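PDB 2ZYC: peptidoglycan hydrolase FlgJ from Sphingomonas sp. A1, which probably hydrolyses the periplasmic peptidoglycan layer as a flagellum-specific muramidase during rod assembly, this chain being its C-terminal glycoside hydrolase family 73 domain. Local coordinates for residues Q18-P23 against D101-S106; V28-L33 against N52-K57; A124-G129 against P134-K139. The protein carries 2 engineered substitutions. All coordinates share one frame; numbering follows the deposited sequence.

All three contacts lie within the single lysozyme-clan glucosaminidase domain. Contact 1 joins the C-terminal ends of helices 3-20 and 92-105; contact 2, nested along the chain inside the loop it closes, sets helix 24-35 against the loop leading to strand 65-71. Contact 3 follows later and pairs helix 118-127 with the start of helix 136-145. Contact 2 is centred about 3 Å from the chain centre and touches contact 3 through Q30, which meets L125 and Y136, and through L33. Centre to centre, contact 1 is about 14 Å from contact 2 and 16 Å from contact 3, and contacts 2 and 3 are about 13 Å apart. Helix 24-35 therefore links the loop to the later helices near the middle of the domain.

Contact 1 (Q18-P23 against D101-S106); sequences QSLGVP and DLVGNS
L20 reaches G104 and V103 with a single methyl, CD2, which carries the whole touch from the last turn of helix 3-20 to the last turn of helix 92-105. Its CG lies anti to its carbonyl carbon (chi1 -61°) and CD1 continues the extended line, which leaves CD2 to branch off toward the other helix. That methyl lies 3.3 Å from G104 N and 3.4 Å from G104 CA, the latter tighter than normal carbon packing; a CB on G104 would crowd it, so the absence of a side chain lets L20 come in this close. V103, next to G104, meets the same methyl: L20 CD2 is 3.9 Å from V103 CB, and V103 CG1, anti to its own backbone N, packs beside it. Y99 and V112 extend this apolar patch, touching L20 and V103 respectively. Where helix 92-105 ends, S106 N bonds L102 O. At G21 a positive phi turns the chain off helix 3-20, and its backbone bonds that of G114. A leucine methyl set against a glycine backbone is close helix-helix packing, here between two helix ends of the helical lysozyme-like domain.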
loop_
_atom_site.group_PDB
_atom_site.type_symbol
_atom_site.label_atom_id
_atom_site.label_comp_id
_atom_site.label_asym_id
_atom_site.label_seq_id
_atom_site.Cartn_x
_atom_site.Cartn_y
_atom_site.Cartn_z
ATOM N N GLN A 18 3.437 7.972 9.487
ATOM C CA GLN A 18 3.744 9.112 10.338
ATOM C C GLN A 18 3.742 10.436 9.537
ATOM O O GLN A 18 3.310 11.477 10.044
ATOM C CB GLN A 18 5.036 8.851 11.151
ATOM C CG GLN A 18 4.818 7.831 12.320
ATOM C CD GLN A 18 6.097 7.207 12.915
ATOM O OE1 GLN A 18 7.136 7.860 13.069
ATOM N NE2 GLN A 18 6.003 5.929 13.278
ATOM N N SER A 19 4.160 10.384 8.274
ATOM C CA SER A 19 4.112 11.561 7.401
ATOM C C SER A 19 2.712 11.819 6.829
ATOM O O SER A 19 2.397 12.939 6.413
ATOM C CB SER A 19 5.120 11.433 6.261
ATOM O OG SER A 19 4.594 10.641 5.215
ATOM N N LEU A 20 1.880 10.780 6.791
ATOM C CA LEU A 20 0.521 10.900 6.260
ATOM C C LEU A 20 -0.523 11.091 7.348
ATOM O O LEU A 20 -1.685 11.360 7.046
ATOM C CB LEU A 20 0.151 9.677 5.424
ATOM C CG LEU A 20 0.985 9.363 4.183
ATOM C CD1 LEU A 20 0.580 8.016 3.662
ATOM C CD2 LEU A 20 0.791 10.432 3.127
ATOM N N GLY A 21 -0.105 10.949 8.604
ATOM C CA GLY A 21 -0.976 11.101 9.764
ATOM C C GLY A 21 -2.057 10.036 9.904
ATOM O O GLY A 21 -3.208 10.349 10.216
ATOM N N VAL A 22 -1.679 8.777 9.666
ATOM C CA VAL A 22 -2.586 7.627 9.805
ATOM C C VAL A 22 -1.811 6.465 10.453
ATOM O O VAL A 22 -0.578 6.477 10.460
ATOM C CB VAL A 22 -3.193 7.171 8.433
ATOM C CG1 VAL A 22 -3.944 8.313 7.713
ATOM C CG2 VAL A 22 -2.125 6.579 7.525
ATOM N N PRO A 23 -2.516 5.475 11.029
ATOM C CA PRO A 23 -1.787 4.330 11.618
ATOM C C PRO A 23 -1.019 3.501 10.578
ATOM O O PRO A 23 -1.508 3.297 9.464
ATOM C CB PRO A 23 -2.896 3.496 12.268
ATOM C CG PRO A 23 -4.047 4.452 12.423
ATOM C CD PRO A 23 -3.969 5.357 11.244
ATOM N N ASP A 101 4.667 10.814 -0.862
ATOM C CA ASP A 101 4.664 12.067 -1.620
ATOM C C ASP A 101 3.299 12.294 -2.280
ATOM O O ASP A 101 2.702 13.365 -2.142
ATOM C CB ASP A 101 5.791 12.036 -2.663
ATOM C CG ASP A 101 5.874 13.320 -3.491
ATOM O OD1 ASP A 101 5.661 14.431 -2.941
ATOM O OD2 ASP A 101 6.158 13.210 -4.705
ATOM N N LEU A 102 2.806 11.274 -2.979
ATOM C CA LEU A 102 1.525 11.350 -3.671
ATOM C C LEU A 102 0.356 11.639 -2.728
ATOM O O LEU A 102 -0.396 12.591 -2.931
ATOM C CB LEU A 102 1.252 10.066 -4.461
ATOM C CG LEU A 102 -0.079 10.066 -5.229
ATOM C CD1 LEU A 102 -0.110 11.149 -6.312
ATOM C CD2 LEU A 102 -0.362 8.695 -5.809
ATOM N N VAL A 103 0.203 10.804 -1.706
ATOM C CA VAL A 103 -0.971 10.863 -0.839
ATOM C C VAL A 103 -0.882 12.058 0.122
ATOM O O VAL A 103 -1.904 12.664 0.457
ATOM C CB VAL A 103 -1.164 9.517 -0.091
ATOM C CG1 VAL A 103 -2.300 9.585 0.926
ATOM C CG2 VAL A 103 -1.435 8.417 -1.101
ATOM N N GLY A 104 0.336 12.398 0.524
ATOM C CA GLY A 104 0.580 13.465 1.504
ATOM C C GLY A 104 0.478 14.862 0.930
ATOM O O GLY A 104 0.082 15.799 1.627
ATOM N N ASN A 105 0.829 15.005 -0.348
ATOM C CA ASN A 105 0.871 16.320 -0.991
ATOM C C ASN A 105 -0.302 16.642 -1.921
ATOM O O ASN A 105 -0.697 17.809 -2.015
ATOM C CB ASN A 105 2.207 16.536 -1.725
ATOM C CG ASN A 105 3.387 16.646 -0.783
ATOM O OD1 ASN A 105 4.289 15.800 -0.787
ATOM N ND2 ASN A 105 3.388 17.684 0.042
ATOM N N SER A 106 -0.866 15.633 -2.589
ATOM C CA SER A 106 -1.932 15.857 -3.567
ATOM C C SER A 106 -3.231 16.294 -2.882
ATOM O O SER A 106 -3.742 15.584 -2.014
ATOM C CB SER A 106 -2.175 14.602 -4.408
ATOM O OG SER A 106 -0.977 14.143 -5.025
#

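Contact 2 (V28-L33 against N52-K57); sequences VAQAAL and NLFNIK
F54 packs the CE1-CZ side of its ring against Q30 and A31 of helix 24-35. Q30 CB sits at the ring edge, in plane, and the rest of the glutamine runs on past CE1 and CD1, roughly perpendicular to the phenylalanine side chain. With CG anti to the backbone N (chi1 -168°) and the chain extended, the amide comes up to the ring with the two planes 68° apart, OE1 approaching obliquely at 3.6 Å from F54 CE1. A31 CB lies 4.0 Å from F54 CZ and 4.1 Å from L53 CB. Elsewhere round F54, Y99 stacks on the ring and F96 meets it edge-to-face; Y99 OH and Y136 OH hold the Q30 amide by weak hydrogen bonds. F54 and L53 are the inner residues of a type I beta turn, N52 to N55, closed by N55 N to N52 O, which places both side chains against helix 24-35 near the centre of this lysozyme-like domain. An alanine at Q30 would probably leave one flank of the F54 ring without support and both tyrosine hydroxyls without their amide partner. L53 O is buried with no partner in the model. From N55 on, the packing gives way to partly exposed N55 and I56 and exposed K57, none of which touches 28-33. On the side away from the helix the loop is tied by buried N52: its OD1 accepts from I56 N at 2.9 Å, and its ND2 gives a hydrogen to I56 O with that oxygen in its amide plane.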
loop_
_atom_site.group_PDB
_atom_site.type_symbol
_atom_site.label_atom_id
_atom_site.label_comp_id
_atom_site.label_asym_id
_atom_site.label_seq_id
_atom_site.Cartn_x
_atom_site.Cartn_y
_atom_site.Cartn_z
ATOM N N VAL A 28 0.148 -1.044 5.648
ATOM C CA VAL A 28 0.494 -2.466 5.516
ATOM C C VAL A 28 -0.687 -3.229 4.913
ATOM O O VAL A 28 -0.513 -4.033 3.991
ATOM C CB VAL A 28 0.884 -3.103 6.873
ATOM C CG1 VAL A 28 1.108 -4.624 6.714
ATOM C CG2 VAL A 28 2.136 -2.420 7.456
ATOM N N ALA A 29 -1.884 -2.957 5.435
ATOM C CA ALA A 29 -3.105 -3.586 4.941
ATOM C C ALA A 29 -3.311 -3.276 3.473
ATOM O O ALA A 29 -3.594 -4.175 2.673
ATOM C CB ALA A 29 -4.309 -3.139 5.754
ATOM N N GLN A 30 -3.142 -2.006 3.113
ATOM C CA GLN A 30 -3.374 -1.594 1.735
ATOM C C GLN A 30 -2.424 -2.295 0.761
ATOM O O GLN A 30 -2.856 -2.791 -0.295
ATOM C CB GLN A 30 -3.283 -0.083 1.587
ATOM C CG GLN A 30 -3.820 0.387 0.229
ATOM C CD GLN A 30 -3.619 1.859 -0.010
ATOM O OE1 GLN A 30 -3.029 2.561 0.814
ATOM N NE2 GLN A 30 -4.116 2.346 -1.148
ATOM N N ALA A 31 -1.148 -2.346 1.131
ATOM C CA ALA A 31 -0.127 -3.024 0.326
ATOM C C ALA A 31 -0.433 -4.523 0.200
ATOM O O ALA A 31 -0.275 -5.103 -0.876
ATOM C CB ALA A 31 1.240 -2.800 0.923
ATOM N N ALA A 32 -0.869 -5.128 1.302
ATOM C CA ALA A 32 -1.285 -6.534 1.331
ATOM C C ALA A 32 -2.456 -6.810 0.381
ATOM O O ALA A 32 -2.447 -7.796 -0.357
ATOM C CB ALA A 32 -1.659 -6.949 2.744
ATOM N N LEU A 33 -3.468 -5.948 0.417
ATOM C CA LEU A 33 -4.627 -6.110 -0.454
ATOM C C LEU A 33 -4.200 -6.009 -1.921
ATOM O O LEU A 33 -4.624 -6.816 -2.765
ATOM C CB LEU A 33 -5.690 -5.054 -0.129
ATOM C CG LEU A 33 -6.972 -5.104 -0.978
ATOM C CD1 LEU A 33 -7.666 -6.457 -0.824
ATOM C CD2 LEU A 33 -7.905 -3.976 -0.575
ATOM N N ASN A 52 6.621 -1.996 -6.534
ATOM C CA ASN A 52 5.446 -1.130 -6.635
ATOM C C ASN A 52 4.258 -1.807 -5.956
ATOM O O ASN A 52 3.320 -2.280 -6.610
ATOM C CB ASN A 52 5.158 -0.821 -8.113
ATOM C CG ASN A 52 4.098 0.257 -8.301
ATOM O OD1 ASN A 52 3.414 0.652 -7.351
ATOM N ND2 ASN A 52 3.956 0.730 -9.538
ATOM N N LEU A 53 4.319 -1.841 -4.626
ATOM C CA LEU A 53 3.324 -2.533 -3.812
ATOM C C LEU A 53 1.931 -1.922 -3.911
ATOM O O LEU A 53 0.938 -2.613 -3.710
ATOM C CB LEU A 53 3.771 -2.579 -2.349
ATOM C CG LEU A 53 5.005 -3.436 -2.051
ATOM C CD1 LEU A 53 5.221 -3.531 -0.550
ATOM C CD2 LEU A 53 4.865 -4.827 -2.653
ATOM N N PHE A 54 1.866 -0.632 -4.238
ATOM C CA PHE A 54 0.581 0.070 -4.321
ATOM C C PHE A 54 -0.020 0.128 -5.735
ATOM O O PHE A 54 -1.061 0.750 -5.945
ATOM C CB PHE A 54 0.677 1.453 -3.662
ATOM C CG PHE A 54 0.939 1.383 -2.180
ATOM C CD1 PHE A 54 -0.099 1.111 -1.288
ATOM C CD2 PHE A 54 2.228 1.553 -1.679
ATOM C CE1 PHE A 54 0.149 1.029 0.086
ATOM C CE2 PHE A 54 2.480 1.483 -0.307
ATOM C CZ PHE A 54 1.428 1.222 0.570
ATOM N N ASN A 55 0.635 -0.556 -6.680
ATOM C CA ASN A 55 0.145 -0.681 -8.055
ATOM C C ASN A 55 -0.051 0.688 -8.739
ATOM O O ASN A 55 -0.995 0.880 -9.505
ATOM C CB ASN A 55 -1.151 -1.501 -8.076
ATOM C CG ASN A 55 -0.916 -2.973 -7.819
ATOM O OD1 ASN A 55 0.091 -3.540 -8.257
ATOM N ND2 ASN A 55 -1.855 -3.614 -7.119
ATOM N N ILE A 56 0.856 1.614 -8.450
ATOM C CA ILE A 56 0.752 2.988 -8.953
ATOM C C ILE A 56 1.147 3.081 -10.425
ATOM O O ILE A 56 2.254 2.702 -10.810
ATOM C CB ILE A 56 1.583 3.988 -8.122
ATOM C CG1 ILE A 56 1.248 3.904 -6.623
ATOM C CG2 ILE A 56 1.390 5.427 -8.654
ATOM C CD1 ILE A 56 -0.223 4.115 -6.276
ATOM N N LYS A 57 0.230 3.607 -11.234
ATOM C CA LYS A 57 0.469 3.812 -12.663
ATOM C C LYS A 57 1.533 4.877 -12.913
ATOM O O LYS A 57 1.660 5.853 -12.153
ATOM C CB LYS A 57 -0.828 4.200 -13.390
ATOM C CG LYS A 57 -1.976 3.196 -13.286
ATOM C CD LYS A 57 -3.262 3.818 -13.859
ATOM C CE LYS A 57 -4.442 2.882 -13.752
ATOM N NZ LYS A 57 -5.685 3.512 -14.300
#

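Contact 3 (A124-G129 against P134-K139); sequences ALQEGG and PSYADK
Q126 on the last part of helix 118-127 faces A137 in the first turn of helix 136-145, their CA atoms forming the nearest CA pair of the two segments, 7.3 Å apart. The gap is bridged by one long side chain. Q126 CG stands anti to the backbone N (chi1 -156°) and the chain stays extended beyond it, which carries the amide across to the start of the second helix. There Q126 OE1 lies 3.4 Å from Y136 CB and accepts a weak hydrogen bond from A137 N, also at 3.4 Å, bent to an N-H...O angle of 127°. The same oxygen meets the rim of the Y136 ring close to the ring plane, while the amide is turned 82° against that ring and the glutamine and tyrosine run antiparallel side by side. The other amide branch turns to P134, with Q126 NE2 3.6 Å from P134 CA. Q126 was deposited in two conformers, and these contacts belong to one of them. Deeper in, L125 also points at helix 136-145 but stays looser, while Y136, with CG anti to its backbone N, reaches inward to L33 and hydrogen-bonds E34 through OH. The helix bearing Q126 closes in a Schellman motif, G129 taking positive phi with its N 3.0 Å from Q126 O. Outside the pair, A137 rests on A122 and R123, and K139 makes a salt bridge to D133 in the short connection. A carbonyl oxygen offered to a backbone N-H in a first helical turn is likely to sit well with the positive end of that helix, but a weak, bent bond made in one of two conformers suggests that this polar link is marginal.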
loop_
_atom_site.group_PDB
_atom_site.type_symbol
_atom_site.label_atom_id
_atom_site.label_comp_id
_atom_site.label_asym_id
_atom_site.label_seq_id
_atom_site.Cartn_x
_atom_site.Cartn_y
_atom_site.Cartn_z
ATOM N N ALA A 124 -11.449 7.834 1.964
ATOM C CA ALA A 124 -10.633 9.012 1.614
ATOM C C ALA A 124 -9.728 8.745 0.406
ATOM O O ALA A 124 -9.564 9.612 -0.456
ATOM C CB ALA A 124 -9.814 9.496 2.815
ATOM N N LEU A 125 -9.162 7.541 0.342
ATOM C CA LEU A 125 -8.361 7.134 -0.816
ATOM C C LEU A 125 -9.232 7.036 -2.064
ATOM O O LEU A 125 -8.842 7.498 -3.135
ATOM C CB LEU A 125 -7.703 5.778 -0.564
ATOM C CG LEU A 125 -6.542 5.750 0.428
ATOM C CD1 LEU A 125 -6.214 4.292 0.725
ATOM C CD2 LEU A 125 -5.329 6.498 -0.131
ATOM N N GLN A 126 -10.406 6.427 -1.916
ATOM C CA GLN A 126 -11.330 6.280 -3.032
ATOM C C GLN A 126 -11.787 7.636 -3.576
ATOM O O GLN A 126 -11.870 7.826 -4.794
ATOM C CB GLN A 126 -12.520 5.418 -2.628
ATOM C CG GLN A 126 -13.211 4.754 -3.802
ATOM C CD GLN A 126 -14.070 3.587 -3.376
ATOM O OE1 GLN A 126 -13.850 2.995 -2.320
ATOM N NE2 GLN A 126 -15.058 3.246 -4.198
ATOM N N GLU A 127 -12.068 8.581 -2.677
ATOM C CA GLU A 127 -12.428 9.950 -3.087
ATOM C C GLU A 127 -11.304 10.616 -3.882
ATOM O O GLU A 127 -11.551 11.363 -4.839
ATOM C CB GLU A 127 -12.795 10.812 -1.868
ATOM C CG GLU A 127 -13.029 12.300 -2.193
ATOM C CD GLU A 127 -13.280 13.149 -0.956
ATOM O OE1 GLU A 127 -13.980 12.683 -0.032
ATOM O OE2 GLU A 127 -12.786 14.299 -0.916
ATOM N N GLY A 128 -10.069 10.356 -3.475
ATOM C CA GLY A 128 -8.902 10.858 -4.174
ATOM C C GLY A 128 -8.680 10.212 -5.531
ATOM O O GLY A 128 -7.848 10.680 -6.293
ATOM N N GLY A 129 -9.419 9.139 -5.821
ATOM C CA GLY A 129 -9.270 8.400 -7.075
ATOM C C GLY A 129 -8.190 7.332 -7.057
ATOM O O GLY A 129 -7.651 6.956 -8.109
ATOM N N PRO A 134 -16.538 0.195 -6.299
ATOM C CA PRO A 134 -17.418 0.672 -5.229
ATOM C C PRO A 134 -17.203 -0.075 -3.910
ATOM O O PRO A 134 -17.479 0.476 -2.844
ATOM C CB PRO A 134 -18.831 0.402 -5.774
ATOM C CG PRO A 134 -18.661 0.195 -7.235
ATOM C CD PRO A 134 -17.300 -0.361 -7.435
ATOM N N SER A 135 -16.702 -1.309 -3.993
ATOM C CA SER A 135 -16.475 -2.128 -2.801
ATOM C C SER A 135 -15.068 -1.970 -2.214
ATOM O O SER A 135 -14.718 -2.645 -1.238
ATOM C CB SER A 135 -16.779 -3.602 -3.090
ATOM O OG SER A 135 -18.172 -3.813 -3.259
ATOM N N TYR A 136 -14.267 -1.069 -2.792
ATOM C CA TYR A 136 -12.878 -0.894 -2.331
ATOM C C TYR A 136 -12.757 -0.618 -0.837
ATOM O O TYR A 136 -11.944 -1.251 -0.153
ATOM C CB TYR A 136 -12.103 0.171 -3.135
ATOM C CG TYR A 136 -10.621 0.164 -2.791
ATOM C CD1 TYR A 136 -9.776 -0.827 -3.296
ATOM C CD2 TYR A 136 -10.077 1.123 -1.935
ATOM C CE1 TYR A 136 -8.421 -0.857 -2.970
ATOM C CE2 TYR A 136 -8.720 1.103 -1.603
ATOM C CZ TYR A 136 -7.903 0.113 -2.129
ATOM O OH TYR A 136 -6.561 0.073 -1.813
ATOM N N ALA A 137 -13.567 0.312 -0.331
ATOM C CA ALA A 137 -13.520 0.681 1.079
ATOM C C ALA A 137 -13.863 -0.496 1.990
ATOM O O ALA A 137 -13.193 -0.724 2.994
ATOM C CB ALA A 137 -14.425 1.888 1.365
ATOM N N ASP A 138 -14.889 -1.257 1.611
ATOM C CA ASP A 138 -15.294 -2.437 2.368
ATOM C C ASP A 138 -14.189 -3.491 2.388
ATOM O O ASP A 138 -13.888 -4.060 3.437
ATOM C CB ASP A 138 -16.570 -3.047 1.782
ATOM C CG ASP A 138 -17.824 -2.263 2.143
ATOM O OD1 ASP A 138 -17.764 -1.360 3.009
ATOM O OD2 ASP A 138 -18.881 -2.565 1.546
ATOM N N LYS A 139 -13.598 -3.742 1.222
ATOM C CA LYS A 139 -12.543 -4.754 1.094
ATOM C C LYS A 139 -11.281 -4.366 1.867
ATOM O O LYS A 139 -10.700 -5.203 2.570
ATOM C CB LYS A 139 -12.227 -5.015 -0.373
ATOM C CG LYS A 139 -13.351 -5.730 -1.107
ATOM C CD LYS A 139 -13.066 -5.774 -2.588
ATOM C CE LYS A 139 -14.251 -6.333 -3.357
ATOM N NZ LYS A 139 -14.093 -6.057 -4.808
#